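Alpha/beta hydrolase family protein (Bacillus anthracis, PDB 3OOS) is probably a hydrolase of the alpha/beta hydrolase fold family, whose natural substrate remains to be established. Local coordinates at residues 104-109 and 211-216; 226-231 and 238-243; 10-15 and 81-86. All coordinates share one frame; numbering follows the deposited sequence.

From the N terminus, interaction 3 comes first: the turn between strands 4-10 and 13-20 is laid against helix 74-87, closing a loop of 65 residues. Interaction 1 follows, bringing residues 211-216 back to helix 100-112 over 101 residues. Interaction 2 closes a short loop of six, between strand 224-229 and the helix after it. The three run in series, none crossing or enclosing another. Interactions 1 and 2 touch where Leu106 meets Ile243, and interactions 1 and 3 where Tyr108 OH meets Glu82. Interactions 2 and 3 stay about 16 Å apart at their nearest atoms, yet both reach the same central sheet.

Interaction 1: 104-109 and 211-216; sequences LALVYA and YDVRQK
Leu106 and Val107, neighbours on helix 100-112, meet Tyr211 and Val213 in a buried apolar contact that covers 164 Å² over both sides. Leu106 crosses Tyr211 at about a right angle, its CD1 methyl 3.6 Å from Tyr211 OH. Val107 and Tyr211 instead slide past each other in opposite directions: Val107 CG2 lies 4.1 Å from Tyr211 CE1, at the edge of the ring and near its plane. The same CG2 is 4.2 Å from Val213 CG1, so one methyl meets both the tyrosine and the valine. Val213 CG2 approaches the base of the leucine instead, 4.2 Å from Leu106 CB. The backbones stand well apart, with Val107 CA 7.4 Å from Val213 CA, and the side chains span the interval.

Tyr211 CG is anti to its backbone N (chi1 177°), and the ring beyond it carries OH toward the helix. That hydroxyl is hydrogen-bonded to the carbonyl O of Ala125, while backbone bonds of Tyr211 with Lys128 and of Val213 with Ala126 tie the loop to residues 126-128. Next to Val213, Asp212 forms an Asx turn: its OD1 accepts from Arg214 N at 167°. Arg214 grips the Asp212 carboxylate side-on in a salt bridge, NE to OD1 and NH2 to OD2, the latter at 2.8 Å. NE and the backbone N reach OD1 from opposite faces of the carboxylate plane.

Helix 100-112 follows the Gly97-Ser99-Gly101 pattern, consistent with the nucleophile elbow of alpha/beta hydrolases, so the contact packs residues 211-216 on the helix after that putative elbow. Aliphatic carbons of Leu106, Val107 and Val213, the Tyr211 ring edge and its hydroxyl oxygen make this van der Waals interface, while Ala125 O satisfies the buried hydroxyl.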
# COMPACT_ATOMS: atom_id res chain seq x y z
N LEU A 104 3.17 -5.72 -1.86
CA LEU A 104 4.59 -5.39 -1.87
C LEU A 104 5.26 -5.79 -0.54
O LEU A 104 6.38 -6.30 -0.54
CB LEU A 104 4.80 -3.91 -2.18
CG LEU A 104 6.24 -3.40 -2.30
CD1 LEU A 104 7.01 -4.13 -3.41
CD2 LEU A 104 6.24 -1.90 -2.55
N ALA A 105 4.56 -5.56 0.57
CA ALA A 105 5.03 -5.98 1.90
C ALA A 105 5.31 -7.48 1.97
O ALA A 105 6.33 -7.91 2.52
CB ALA A 105 4.01 -5.59 2.98
N LEU A 106 4.40 -8.27 1.40
CA LEU A 106 4.56 -9.72 1.39
C LEU A 106 5.77 -10.14 0.57
O LEU A 106 6.51 -11.04 0.96
CB LEU A 106 3.28 -10.40 0.88
CG LEU A 106 2.03 -10.19 1.74
CD1 LEU A 106 0.80 -10.76 1.04
CD2 LEU A 106 2.17 -10.78 3.15
N VAL A 107 5.99 -9.47 -0.56
CA VAL A 107 7.17 -9.73 -1.39
C VAL A 107 8.46 -9.28 -0.68
O VAL A 107 9.47 -9.97 -0.77
CB VAL A 107 7.03 -9.14 -2.81
CG1 VAL A 107 8.30 -9.37 -3.64
CG2 VAL A 107 5.83 -9.77 -3.52
N TYR A 108 8.42 -8.17 0.05
CA TYR A 108 9.58 -7.77 0.87
C TYR A 108 9.94 -8.91 1.83
O TYR A 108 11.12 -9.28 1.96
CB TYR A 108 9.30 -6.48 1.64
CG TYR A 108 10.52 -5.61 1.93
CD1 TYR A 108 11.78 -6.17 2.18
CD2 TYR A 108 10.40 -4.22 1.98
CE1 TYR A 108 12.89 -5.36 2.45
CE2 TYR A 108 11.50 -3.41 2.26
CZ TYR A 108 12.74 -3.98 2.49
OH TYR A 108 13.82 -3.15 2.76
N ALA A 109 8.93 -9.47 2.48
CA ALA A 109 9.14 -10.57 3.43
C ALA A 109 9.70 -11.82 2.75
O ALA A 109 10.62 -12.46 3.26
CB ALA A 109 7.86 -10.88 4.18
N TYR A 211 1.41 -13.12 -9.96
CA TYR A 211 1.47 -12.85 -8.52
C TYR A 211 0.89 -13.99 -7.68
O TYR A 211 -0.31 -14.27 -7.74
CB TYR A 211 0.82 -11.51 -8.16
CG TYR A 211 0.81 -11.26 -6.67
CD1 TYR A 211 2.00 -11.16 -5.95
CD2 TYR A 211 -0.40 -11.15 -5.97
CE1 TYR A 211 2.00 -10.95 -4.58
CE2 TYR A 211 -0.41 -10.95 -4.59
CZ TYR A 211 0.80 -10.84 -3.90
OH TYR A 211 0.81 -10.64 -2.54
N ASP A 212 1.77 -14.63 -6.90
CA ASP A 212 1.38 -15.70 -5.98
C ASP A 212 2.54 -15.99 -5.04
O ASP A 212 3.60 -16.45 -5.47
CB ASP A 212 0.98 -16.97 -6.75
CG ASP A 212 0.38 -18.05 -5.86
OD1 ASP A 212 0.22 -17.82 -4.64
OD2 ASP A 212 0.07 -19.14 -6.39
N VAL A 213 2.33 -15.70 -3.76
CA VAL A 213 3.34 -15.96 -2.72
C VAL A 213 2.81 -16.88 -1.61
O VAL A 213 3.43 -17.00 -0.56
CB VAL A 213 3.88 -14.63 -2.10
CG1 VAL A 213 4.61 -13.80 -3.16
CG2 VAL A 213 2.76 -13.83 -1.43
N ARG A 214 1.69 -17.55 -1.87
CA ARG A 214 1.02 -18.36 -0.83
C ARG A 214 1.93 -19.38 -0.16
O ARG A 214 1.95 -19.48 1.07
CB ARG A 214 -0.22 -19.05 -1.39
CG ARG A 214 -1.40 -18.12 -1.62
CD ARG A 214 -2.53 -18.83 -2.35
NE ARG A 214 -2.17 -19.15 -3.73
CZ ARG A 214 -2.96 -19.78 -4.59
NH1 ARG A 214 -4.18 -20.17 -4.22
NH2 ARG A 214 -2.54 -20.02 -5.83
N GLN A 215 2.67 -20.14 -0.96
CA GLN A 215 3.53 -21.18 -0.41
C GLN A 215 4.72 -20.59 0.33
O GLN A 215 5.12 -21.07 1.39
CB GLN A 215 3.99 -22.16 -1.50
CG GLN A 215 2.86 -23.01 -2.10
CD GLN A 215 2.15 -23.88 -1.07
OE1 GLN A 215 2.77 -24.45 -0.17
NE2 GLN A 215 0.83 -23.99 -1.21
N LYS A 216 5.28 -19.51 -0.22
CA LYS A 216 6.42 -18.85 0.40
C LYS A 216 6.07 -18.21 1.75
O LYS A 216 6.94 -18.09 2.61
CB LYS A 216 7.06 -17.84 -0.55
CG LYS A 216 7.94 -18.50 -1.62
CD LYS A 216 8.75 -17.48 -2.43
CE LYS A 216 7.87 -16.62 -3.34
NZ LYS A 216 7.11 -17.43 -4.35

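Interaction 2: 226-231 and 238-243; sequences IYCGKH and IFSCEI
Tyr227 and His231 supply the flat groups beside the contact in which Ile226 and Cys228 meet Ser240 and Ile243. Tyr227 is turned away from helix 237-246; its ring has edge-to-face partners in Phe270 and Phe273, and its OH is hydrogen-bonded to His98 ND1. Because His98 lies within the Gly97-Ser99-Gly101 pattern, this places Tyr227 beside the probable nucleophile elbow, on the side of the strand away from helix 237-246. The His231 ring meets that of Tyr178, and His231 NE2 makes a weak hydrogen bond to Glu256 O.

Strand 226-229 and helix 238-243 run antiparallel, their axes at 172° and 8.1 Å apart at closest approach. They belong to the beta-alpha-beta unit completed by strand 250-255, as expected of an alpha/beta hydrolase sheet. Ile226 and Cys228, two residues apart on the strand, both point at the helix. Ile226 divides its branches: CD1 packs 3.6 Å from Ile243 CG2, the two isoleucines crossing obliquely, while CG2 lies 3.6 Å from Ser240 O and also meets Ser240 CB. With CG2 anti to its backbone N and CG1 beside that nitrogen (chi1 -41°), the two arms spread over one turn of helix.

Ser240 lies against Cys228, the next strand residue that points at the helix. Its OG is 3.2 Å from Cys228 CB and 3.6 Å from Tyr227 O, and Ser240 CB lies 3.7 Å from Cys228 CB. The closest CA pair across the contact, Cys228 and Ser240, is separated by 6.4 Å.

Small side chains at this point let helix and strand come close, while isoleucine methyls fill the broader interval beside it. The contact is van der Waals packing, with the buried Ser240 OG set against Cys228 CB and near Tyr227 O.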
# COMPACT_ATOMS: atom_id res chain seq x y z
N ILE A 226 -1.43 -8.26 10.18
CA ILE A 226 -2.36 -8.22 9.06
C ILE A 226 -3.65 -7.55 9.52
O ILE A 226 -4.11 -7.78 10.63
CB ILE A 226 -2.68 -9.66 8.54
CG1 ILE A 226 -1.42 -10.56 8.50
CG2 ILE A 226 -3.40 -9.62 7.19
CD1 ILE A 226 -0.23 -9.99 7.71
N TYR A 227 -4.23 -6.70 8.67
CA TYR A 227 -5.51 -6.08 9.00
C TYR A 227 -6.33 -5.88 7.73
O TYR A 227 -5.79 -5.87 6.62
CB TYR A 227 -5.32 -4.74 9.74
CG TYR A 227 -4.87 -3.61 8.83
CD1 TYR A 227 -5.81 -2.87 8.10
CD2 TYR A 227 -3.52 -3.29 8.69
CE1 TYR A 227 -5.40 -1.84 7.25
CE2 TYR A 227 -3.11 -2.26 7.85
CZ TYR A 227 -4.06 -1.55 7.13
OH TYR A 227 -3.66 -0.54 6.28
N CYS A 228 -7.64 -5.69 7.89
CA CYS A 228 -8.53 -5.45 6.77
C CYS A 228 -9.86 -4.92 7.27
O CYS A 228 -10.32 -5.30 8.35
CB CYS A 228 -8.76 -6.74 5.99
SG CYS A 228 -9.53 -6.53 4.36
N GLY A 229 -10.47 -4.04 6.48
CA GLY A 229 -11.85 -3.64 6.71
C GLY A 229 -12.78 -4.78 6.37
O GLY A 229 -12.61 -5.44 5.33
N LYS A 230 -13.76 -5.02 7.24
CA LYS A 230 -14.75 -6.08 7.04
C LYS A 230 -15.43 -5.96 5.68
O LYS A 230 -15.69 -6.98 5.01
CB LYS A 230 -15.80 -6.04 8.16
CG LYS A 230 -16.92 -7.06 8.02
CD LYS A 230 -17.99 -6.84 9.07
CE LYS A 230 -19.03 -7.94 9.01
NZ LYS A 230 -19.91 -7.93 10.21
N HIS A 231 -15.69 -4.73 5.26
CA HIS A 231 -16.47 -4.46 4.06
C HIS A 231 -15.64 -4.11 2.82
O HIS A 231 -16.19 -3.62 1.83
CB HIS A 231 -17.48 -3.35 4.34
CG HIS A 231 -18.32 -3.60 5.56
ND1 HIS A 231 -19.37 -4.49 5.57
CD2 HIS A 231 -18.26 -3.06 6.80
CE1 HIS A 231 -19.92 -4.49 6.77
NE2 HIS A 231 -19.27 -3.63 7.53
N ILE A 238 -11.61 -12.26 3.40
CA ILE A 238 -11.09 -13.63 3.43
C ILE A 238 -9.62 -13.73 2.98
O ILE A 238 -8.88 -14.60 3.45
CB ILE A 238 -12.01 -14.60 2.61
CG1 ILE A 238 -11.58 -16.06 2.82
CG2 ILE A 238 -12.04 -14.21 1.13
CD1 ILE A 238 -12.57 -17.09 2.31
N PHE A 239 -9.19 -12.81 2.12
CA PHE A 239 -7.81 -12.84 1.63
C PHE A 239 -6.81 -12.39 2.68
O PHE A 239 -5.67 -12.87 2.70
CB PHE A 239 -7.69 -12.10 0.30
CG PHE A 239 -8.41 -12.79 -0.81
CD1 PHE A 239 -7.81 -13.85 -1.49
CD2 PHE A 239 -9.72 -12.45 -1.13
CE1 PHE A 239 -8.48 -14.53 -2.49
CE2 PHE A 239 -10.41 -13.13 -2.13
CZ PHE A 239 -9.78 -14.17 -2.82
N SER A 240 -7.24 -11.49 3.58
CA SER A 240 -6.43 -11.14 4.75
C SER A 240 -6.42 -12.30 5.74
O SER A 240 -5.40 -12.56 6.38
CB SER A 240 -6.93 -9.86 5.40
OG SER A 240 -6.59 -8.72 4.62
N CYS A 241 -7.55 -13.00 5.86
CA CYS A 241 -7.60 -14.21 6.69
C CYS A 241 -6.60 -15.25 6.20
O CYS A 241 -5.89 -15.86 7.01
CB CYS A 241 -9.01 -14.81 6.70
SG CYS A 241 -10.21 -13.79 7.54
N GLU A 242 -6.53 -15.43 4.88
CA GLU A 242 -5.58 -16.37 4.30
C GLU A 242 -4.14 -15.99 4.62
O GLU A 242 -3.36 -16.84 5.06
CB GLU A 242 -5.77 -16.48 2.78
CG GLU A 242 -4.73 -17.38 2.12
CD GLU A 242 -4.96 -17.59 0.64
OE1 GLU A 242 -5.11 -16.60 -0.09
OE2 GLU A 242 -4.97 -18.76 0.21
N ILE A 243 -3.79 -14.72 4.40
CA ILE A 243 -2.45 -14.24 4.70
C ILE A 243 -2.06 -14.53 6.16
O ILE A 243 -0.99 -15.09 6.42
CB ILE A 243 -2.30 -12.72 4.42
CG1 ILE A 243 -2.38 -12.44 2.91
CG2 ILE A 243 -0.98 -12.20 4.98
CD1 ILE A 243 -2.65 -10.98 2.57

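Interaction 3: 10-15 and 81-86; sequences TPRGKF and LEAIRE
The beta hairpin formed by strands 4-10 and 13-20, at the margin of the central sheet, rests its type I turn (Thr10 to Gly13) on helix 74-87 through Thr10 and Arg12, and the strand after it through Phe15; they meet Ala83 and Ile84. Ala83 CB is the shared point of contact for the turn. Thr10 OG1 stands 3.9 Å from it and Arg12 CD 4.0 Å, with Arg12 CB and CG alongside, so the arginine lays its aliphatic stem against one methyl. Beyond that stem the chain bends at chi3, and the guanidinium forms salt bridges to Asp80 and Glu76 on the same helix. Thr10 CG2 approaches the helix backbone, 3.9 Å from Ala83 O.

Within the turn, Thr10 OG1 accepts from Arg12 N, an ST turn, and donates to Gly13 O at 2.8 Å, in the carbonyl plane and on a lone pair. Gly13 O also receives Thr10 N, which gives that oxygen two donors from one residue, and Gly13 N bonds back to Thr10 O. Gly13 itself has phi 123° and psi -180°, where a CB would be jammed against the carbonyl O of Arg12. On the helix, Arg85 bridges Glu82 side-on through NE and NH2; Glu82 is also held by Tyr108 OH and Ser115 OG.

Phe15 closes the inner end of the contact. Ile84 CD1 sits over one face of its ring in a CH-pi contact, 4.1 Å from the centroid and 27° off the normal, displaced toward Phe15 CG, its nearest ring atom at 3.7 Å.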
# COMPACT_ATOMS: atom_id res chain seq x y z
N THR A 10 21.75 6.52 -3.92
CA THR A 10 22.14 5.12 -3.69
C THR A 10 22.77 4.54 -4.96
O THR A 10 22.64 5.12 -6.03
CB THR A 10 20.93 4.22 -3.29
OG1 THR A 10 20.20 3.83 -4.46
CG2 THR A 10 19.99 4.94 -2.32
N PRO A 11 23.45 3.38 -4.84
CA PRO A 11 23.98 2.68 -6.02
C PRO A 11 22.89 2.29 -7.02
O PRO A 11 23.19 2.02 -8.19
CB PRO A 11 24.62 1.42 -5.43
CG PRO A 11 24.95 1.78 -4.04
CD PRO A 11 23.87 2.72 -3.59
N ARG A 12 21.64 2.26 -6.57
CA ARG A 12 20.51 1.91 -7.42
C ARG A 12 19.71 3.13 -7.89
O ARG A 12 18.65 3.00 -8.51
CB ARG A 12 19.62 0.87 -6.73
CG ARG A 12 20.29 -0.51 -6.65
CD ARG A 12 19.36 -1.58 -6.11
NE ARG A 12 18.15 -1.72 -6.92
CZ ARG A 12 18.02 -2.54 -7.96
NH1 ARG A 12 19.03 -3.32 -8.34
NH2 ARG A 12 16.87 -2.59 -8.61
N GLY A 13 20.25 4.32 -7.62
CA GLY A 13 19.64 5.57 -8.07
C GLY A 13 19.31 6.54 -6.96
O GLY A 13 19.55 6.26 -5.77
N LYS A 14 18.75 7.68 -7.35
CA LYS A 14 18.34 8.72 -6.42
C LYS A 14 16.85 8.59 -6.11
O LYS A 14 16.03 8.45 -7.02
CB LYS A 14 18.64 10.10 -7.01
CG LYS A 14 18.60 11.24 -6.02
CD LYS A 14 19.38 12.44 -6.54
CE LYS A 14 18.73 13.05 -7.76
NZ LYS A 14 17.53 13.87 -7.42
N PHE A 15 16.51 8.64 -4.82
CA PHE A 15 15.12 8.52 -4.39
C PHE A 15 14.71 9.65 -3.47
O PHE A 15 15.47 10.07 -2.60
CB PHE A 15 14.89 7.18 -3.67
CG PHE A 15 15.14 5.97 -4.54
CD1 PHE A 15 14.10 5.39 -5.25
CD2 PHE A 15 16.42 5.43 -4.65
CE1 PHE A 15 14.32 4.28 -6.07
CE2 PHE A 15 16.65 4.32 -5.46
CZ PHE A 15 15.61 3.74 -6.17
N LEU A 81 14.40 -0.54 -2.26
CA LEU A 81 14.16 -0.26 -0.84
C LEU A 81 15.32 -0.72 0.04
O LEU A 81 15.68 -0.04 1.01
CB LEU A 81 12.84 -0.90 -0.37
CG LEU A 81 11.57 -0.31 -0.98
CD1 LEU A 81 10.34 -1.12 -0.58
CD2 LEU A 81 11.39 1.17 -0.62
N GLU A 82 15.92 -1.85 -0.32
CA GLU A 82 17.08 -2.36 0.39
C GLU A 82 18.29 -1.42 0.25
O GLU A 82 19.03 -1.20 1.21
CB GLU A 82 17.41 -3.78 -0.07
CG GLU A 82 16.50 -4.83 0.54
CD GLU A 82 16.80 -5.06 2.01
OE1 GLU A 82 17.69 -5.88 2.31
OE2 GLU A 82 16.14 -4.42 2.86
N ALA A 83 18.46 -0.86 -0.94
CA ALA A 83 19.52 0.11 -1.19
C ALA A 83 19.32 1.39 -0.38
O ALA A 83 20.29 1.96 0.13
CB ALA A 83 19.63 0.43 -2.69
N ILE A 84 18.07 1.82 -0.24
CA ILE A 84 17.74 2.99 0.59
C ILE A 84 18.06 2.68 2.05
O ILE A 84 18.72 3.47 2.72
CB ILE A 84 16.26 3.42 0.41
CG1 ILE A 84 16.04 3.93 -1.02
CG2 ILE A 84 15.87 4.48 1.46
CD1 ILE A 84 14.58 4.12 -1.40
N ARG A 85 17.60 1.52 2.52
CA ARG A 85 17.91 1.07 3.88
C ARG A 85 19.41 1.09 4.17
O ARG A 85 19.85 1.63 5.20
CB ARG A 85 17.31 -0.32 4.15
CG ARG A 85 17.49 -0.79 5.59
CD ARG A 85 17.19 -2.28 5.79
NE ARG A 85 17.85 -3.16 4.81
CZ ARG A 85 19.16 -3.40 4.75
NH1 ARG A 85 20.00 -2.82 5.60
NH2 ARG A 85 19.64 -4.22 3.82
N GLU A 86 20.20 0.52 3.26
CA GLU A 86 21.65 0.47 3.39
C GLU A 86 22.30 1.86 3.37
O GLU A 86 23.24 2.12 4.12
CB GLU A 86 22.26 -0.40 2.28
CG GLU A 86 21.94 -1.89 2.42
CD GLU A 86 22.82 -2.58 3.44
OE1 GLU A 86 23.95 -2.11 3.68
OE2 GLU A 86 22.38 -3.61 4.00